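PDB 7JID: UDP-L-Rhamnose Synthase from Acanthamoeba polyphaga mimivirus, which probably makes UDP-L-rhamnose from a UDP-4-keto-6-deoxy-glucose intermediate by epimerisation and NADPH-dependent reduction. Local coordinates for residues Ile185-Asn190 and Ser223-Leu228. Residues are numbered along the deposited sequence; the frame is centred on the assembly and turned at random.
With AWU ([[(2~{R},3~{S},4~{R},5~{R})-5-[2,4-bis(oxidanylidene)pyrimidin-1-yl]-3,4-bis(oxidanyl)oxolan-2-yl]methoxy-oxidanyl-phosphoryl] [(2~{R},3~{R},4~{R},5~{R},6~{S})-6-methyl-3,4,5-tris(oxidanyl)oxan-2-yl] hydrogen phosphate), chain C.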
ATOM      1  N   ILE A 185      -5.621 -32.261   0.494  1.00 12.50           N
ATOM      2  CA  ILE A 185      -4.514 -31.649  -0.288  1.00 11.17           C
ATOM      3  C   ILE A 185      -5.104 -31.168  -1.597  1.00 10.92           C
ATOM      4  O   ILE A 185      -5.678 -31.971  -2.334  1.00 12.15           O
ATOM      5  CB  ILE A 185      -3.404 -32.687  -0.507  1.00 11.22           C
ATOM      6  CG1 ILE A 185      -2.810 -33.169   0.826  1.00 12.58           C
ATOM      7  CG2 ILE A 185      -2.355 -32.142  -1.451  1.00 10.84           C
ATOM      8  CD1 ILE A 185      -2.142 -32.115   1.669  1.00 14.06           C
ATOM      9  N   CYS A 186      -4.905 -29.879  -1.884  1.00 10.36           N
ATOM     10  CA  CYS A 186      -5.195 -29.302  -3.200  1.00 10.69           C
ATOM     11  C   CYS A 186      -3.916 -29.404  -4.019  1.00 11.84           C
ATOM     12  O   CYS A 186      -3.029 -28.558  -3.808  1.00 10.70           O
ATOM     13  CB  CYS A 186      -5.732 -27.883  -3.081  1.00 11.18           C
ATOM     14  SG  CYS A 186      -6.159 -27.202  -4.679  1.00 11.93           S
ATOM     15  N   SER A 187      -3.759 -30.472  -4.824  1.00 11.06           N
ATOM     16  CA  SER A 187      -2.478 -30.716  -5.537  1.00 10.13           C
ATOM     17  C   SER A 187      -2.432 -29.906  -6.837  1.00 10.00           C
ATOM     18  O   SER A 187      -3.180 -30.175  -7.797  1.00 10.07           O
ATOM     19  CB  SER A 187      -2.200 -32.186  -5.786  1.00 10.47           C
ATOM     20  OG  SER A 187      -0.915 -32.420  -6.350  1.00 10.31           O
ATOM     21  N   ILE A 188      -1.476 -28.998  -6.950  1.00  9.02           N
ATOM     22  CA  ILE A 188      -1.319 -28.155  -8.161  1.00  8.70           C
ATOM     23  C   ILE A 188       0.180 -27.948  -8.388  1.00  9.35           C
ATOM     24  O   ILE A 188       0.887 -27.589  -7.454  1.00  9.37           O
ATOM     25  CB  ILE A 188      -2.061 -26.800  -8.021  1.00  8.20           C
ATOM     26  CG1 ILE A 188      -3.587 -26.953  -7.823  1.00  8.90           C
ATOM     27  CG2 ILE A 188      -1.762 -25.915  -9.224  1.00  9.08           C
ATOM     28  CD1 ILE A 188      -4.316 -25.655  -7.516  1.00  9.12           C
ATOM     29  N   PRO A 189       0.694 -28.127  -9.629  1.00  9.44           N
ATOM     30  CA  PRO A 189       2.112 -27.858  -9.922  1.00  8.89           C
ATOM     31  C   PRO A 189       2.446 -26.390  -9.622  1.00  9.85           C
ATOM     32  O   PRO A 189       1.737 -25.489 -10.059  1.00  8.76           O
ATOM     33  CB  PRO A 189       2.277 -28.218 -11.401  1.00  9.37           C
ATOM     34  CG  PRO A 189       1.150 -29.200 -11.651  1.00 10.37           C
ATOM     35  CD  PRO A 189       0.015 -28.681 -10.810  1.00 11.46           C
ATOM     36  N   ASN A 190       3.604 -26.161  -9.015  1.00  8.96           N
ATOM     37  CA  ASN A 190       3.979 -24.812  -8.563  1.00  8.52           C
ATOM     38  C   ASN A 190       5.493 -24.644  -8.507  1.00  8.86           C
ATOM     39  O   ASN A 190       6.217 -25.661  -8.304  1.00  6.89           O
ATOM     40  CB  ASN A 190       3.479 -24.611  -7.138  1.00  9.09           C
ATOM     41  CG  ASN A 190       2.121 -23.968  -7.085  1.00  8.13           C
ATOM     42  OD1 ASN A 190       2.009 -22.758  -7.280  1.00  7.74           O
ATOM     43  ND2 ASN A 190       1.090 -24.781  -6.786  1.00  8.17           N
ATOM     44  N   SER A 223       4.307 -30.651  -7.731  1.00  8.94           N
ATOM     45  CA  SER A 223       2.968 -30.634  -7.096  1.00  8.88           C
ATOM     46  C   SER A 223       3.041 -31.189  -5.692  1.00  9.03           C
ATOM     47  O   SER A 223       3.963 -31.934  -5.356  1.00  9.34           O
ATOM     48  CB  SER A 223       1.940 -31.399  -7.874  1.00  8.99           C
ATOM     49  OG  SER A 223       2.235 -32.774  -7.798  1.00  9.51           O
ATOM     50  N   HIS A 224       2.003 -30.897  -4.950  1.00  8.25           N
ATOM     51  CA  HIS A 224       1.814 -31.454  -3.587  1.00  8.10           C
ATOM     52  C   HIS A 224       1.833 -32.982  -3.705  1.00  8.70           C
ATOM     53  O   HIS A 224       2.441 -33.643  -2.864  1.00  9.84           O
ATOM     54  CB  HIS A 224       0.509 -30.946  -2.994  1.00  8.04           C
ATOM     55  CG  HIS A 224       0.278 -29.475  -3.059  1.00  8.18           C
ATOM     56  ND1 HIS A 224       0.300 -28.759  -4.259  1.00  7.47           N
ATOM     57  CD2 HIS A 224      -0.009 -28.587  -2.092  1.00  9.14           C
ATOM     58  CE1 HIS A 224       0.012 -27.492  -4.001  1.00  7.77           C
ATOM     59  NE2 HIS A 224      -0.151 -27.364  -2.695  1.00  9.30           N
ATOM     60  N   ASN A 225       1.132 -33.531  -4.690  1.00  8.64           N
ATOM     61  CA  ASN A 225       1.092 -34.995  -4.838  1.00  9.81           C
ATOM     62  C   ASN A 225       2.480 -35.536  -5.108  1.00  9.66           C
ATOM     63  O   ASN A 225       2.802 -36.605  -4.572  1.00 10.11           O
ATOM     64  CB  ASN A 225       0.105 -35.401  -5.918  1.00  9.94           C
ATOM     65  CG  ASN A 225      -1.337 -35.345  -5.482  1.00 11.20           C
ATOM     66  OD1 ASN A 225      -1.658 -35.078  -4.327  1.00 11.92           O
ATOM     67  ND2 ASN A 225      -2.204 -35.539  -6.461  1.00 13.27           N
ATOM     68  N   GLU A 226       3.290 -34.868  -5.924  1.00  9.09           N
ATOM     69  CA  GLU A 226       4.642 -35.414  -6.206  1.00  8.68           C
ATOM     70  C   GLU A 226       5.467 -35.434  -4.908  1.00  8.43           C
ATOM     71  O   GLU A 226       6.197 -36.410  -4.658  1.00 10.28           O
ATOM     72  CB  GLU A 226       5.405 -34.616  -7.257  1.00  8.34           C
ATOM     73  CG  GLU A 226       4.932 -34.827  -8.670  1.00  9.00           C
ATOM     74  CD  GLU A 226       5.566 -33.839  -9.614  1.00  9.61           C
ATOM     75  OE1 GLU A 226       5.293 -32.670  -9.434  1.00  9.70           O
ATOM     76  OE2 GLU A 226       6.316 -34.245 -10.514  1.00 12.83           O
ATOM     77  N   ILE A 227       5.351 -34.392  -4.076  1.00  8.93           N
ATOM     78  CA  ILE A 227       6.096 -34.284  -2.798  1.00  7.93           C
ATOM     79  C   ILE A 227       5.620 -35.373  -1.833  1.00  9.63           C
ATOM     80  O   ILE A 227       6.483 -36.106  -1.314  1.00 10.60           O
ATOM     81  CB  ILE A 227       5.944 -32.897  -2.150  1.00  8.08           C
ATOM     82  CG1 ILE A 227       6.604 -31.835  -3.016  1.00  8.29           C
ATOM     83  CG2 ILE A 227       6.545 -32.931  -0.735  1.00  8.03           C
ATOM     84  CD1 ILE A 227       6.189 -30.460  -2.612  1.00  8.89           C
ATOM     85  N   LEU A 228       4.320 -35.553  -1.679  1.00  9.76           N
ATOM     86  CA  LEU A 228       3.813 -36.549  -0.704  1.00 10.69           C
ATOM     87  C   LEU A 228       4.197 -37.932  -1.229  1.00 10.86           C
ATOM     88  O   LEU A 228       4.474 -38.773  -0.415  1.00 12.01           O
ATOM     89  CB  LEU A 228       2.310 -36.386  -0.499  1.00 11.82           C
ATOM     90  CG  LEU A 228       1.968 -35.100   0.239  1.00 12.50           C
ATOM     91  CD1 LEU A 228       0.496 -34.774   0.102  1.00 13.53           C
ATOM     92  CD2 LEU A 228       2.406 -35.169   1.698  1.00 12.99           C
TER
HETATM   93  PA  AWU C 301      -0.945 -22.302   3.353  1.00 15.89           P
HETATM   94  O1A AWU C 301      -2.294 -21.711   3.519  1.00 17.34           O
HETATM   95  O2A AWU C 301      -0.419 -23.219   4.444  1.00 14.81           O
HETATM   96  O3A AWU C 301       0.322 -21.280   3.268  1.00 17.99           O
HETATM   97  PB  AWU C 301       0.289 -19.699   2.801  1.00 16.57           P
HETATM   98  O1B AWU C 301      -0.425 -19.430   1.454  1.00 16.78           O
HETATM   99  O2B AWU C 301      -0.101 -18.850   4.031  1.00 15.79           O
HETATM  100  O3B AWU C 301       1.853 -19.557   2.495  1.00 17.14           O
HETATM  101  C5' AWU C 301       3.854 -16.558   2.124  1.00 18.49           C
HETATM  102  O5' AWU C 301       3.297 -17.755   2.631  1.00 18.08           O
HETATM  103  C4' AWU C 301       4.719 -16.870   0.915  1.00 17.75           C
HETATM  104  O4' AWU C 301       5.171 -15.665   0.257  1.00 16.12           O
HETATM  105  C3' AWU C 301       3.911 -17.663  -0.059  1.00 17.39           C
HETATM  106  O3' AWU C 301       4.792 -18.188  -1.017  1.00 16.18           O
HETATM  107  C2' AWU C 301       3.235 -18.877   0.569  1.00 17.24           C
HETATM  108  C1' AWU C 301       2.535 -18.537   1.810  1.00 17.34           C
HETATM  109  N1  AWU C 301      -3.362 -26.377   1.230  1.00 10.49           N
HETATM  110  C2  AWU C 301      -3.955 -27.618   1.077  1.00 12.07           C
HETATM  111  O2  AWU C 301      -3.538 -28.404   0.201  1.00 10.67           O
HETATM  112  N3  AWU C 301      -4.901 -28.005   1.990  1.00 12.38           N
HETATM  113  C4  AWU C 301      -5.376 -27.155   2.939  1.00 12.62           C
HETATM  114  O4  AWU C 301      -6.247 -27.608   3.770  1.00 12.85           O
HETATM  115  C5  AWU C 301      -4.764 -25.912   3.104  1.00 11.84           C
HETATM  116  C6  AWU C 301      -3.823 -25.480   2.174  1.00 10.62           C
HETATM  117  C1C AWU C 301      -2.313 -25.920   0.275  1.00 10.03           C
HETATM  118  C2C AWU C 301      -2.493 -24.528  -0.332  1.00  9.18           C
HETATM  119  C3C AWU C 301      -1.026 -24.117  -0.616  1.00  9.87           C
HETATM  120  C4C AWU C 301      -0.307 -24.805   0.499  1.00  9.67           C
HETATM  121  C5C AWU C 301       0.198 -23.900   1.603  1.00 11.23           C
HETATM  122  C6' AWU C 301       4.659 -15.985   3.290  1.00 19.05           C
HETATM  123  O2' AWU C 301       4.251 -19.769   0.981  1.00 17.77           O
HETATM  124  O2C AWU C 301      -3.237 -24.647  -1.518  1.00  9.58           O
HETATM  125  O3C AWU C 301      -0.561 -24.706  -1.818  1.00  8.38           O
HETATM  126  O4C AWU C 301      -1.201 -25.716   1.123  1.00 10.30           O
HETATM  127  O5C AWU C 301      -0.921 -23.071   1.993  1.00 13.81           O
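His224 and Cys186 meet where both grip the bound UDP-rhamnose. Cys186 O lies 3.2 Å above the imidazole plane, over its centre, so the carbonyl covers one ring face instead of bonding to either nitrogen. At the ring edge, His224 NE2 is 2.8 Å from ribose hydroxyl O3C of the ligand, a nearly straight hydrogen bond (163°) in which either partner could donate. Cys186 N donates to uracil O2 of the ligand at 2.9 Å, again close to linear (168°). The imidazole and one peptide thus read ribose and base together.

At the root of the imidazole, Ile185 CG2 packs on His224 CB at 3.5 Å, while CG1 of the same isoleucine meets Leu228 CD1 at 3.7 Å, the two side chains tip to tip. Ser187 ties the loop to the first turn of helix 224-234: with OG anti to its backbone N (chi1 -174°), it accepts from Asn225 N at 2.9 Å. Asn225 OD1 is taken by Trp241 and Asn243.

Further out, Ser223 is the N-cap; its OG accepts from Glu226 N at 3.0 Å, and Glu226 OE1 receives Ser223 N through its anti lone pair. These reciprocal bonds define a capping box, which fixes the helix start carrying His224 into the uridine end of the UDP-sugar pocket, in the substrate-binding part that accompanies the Rossmann-type NADP-binding sheet in this family.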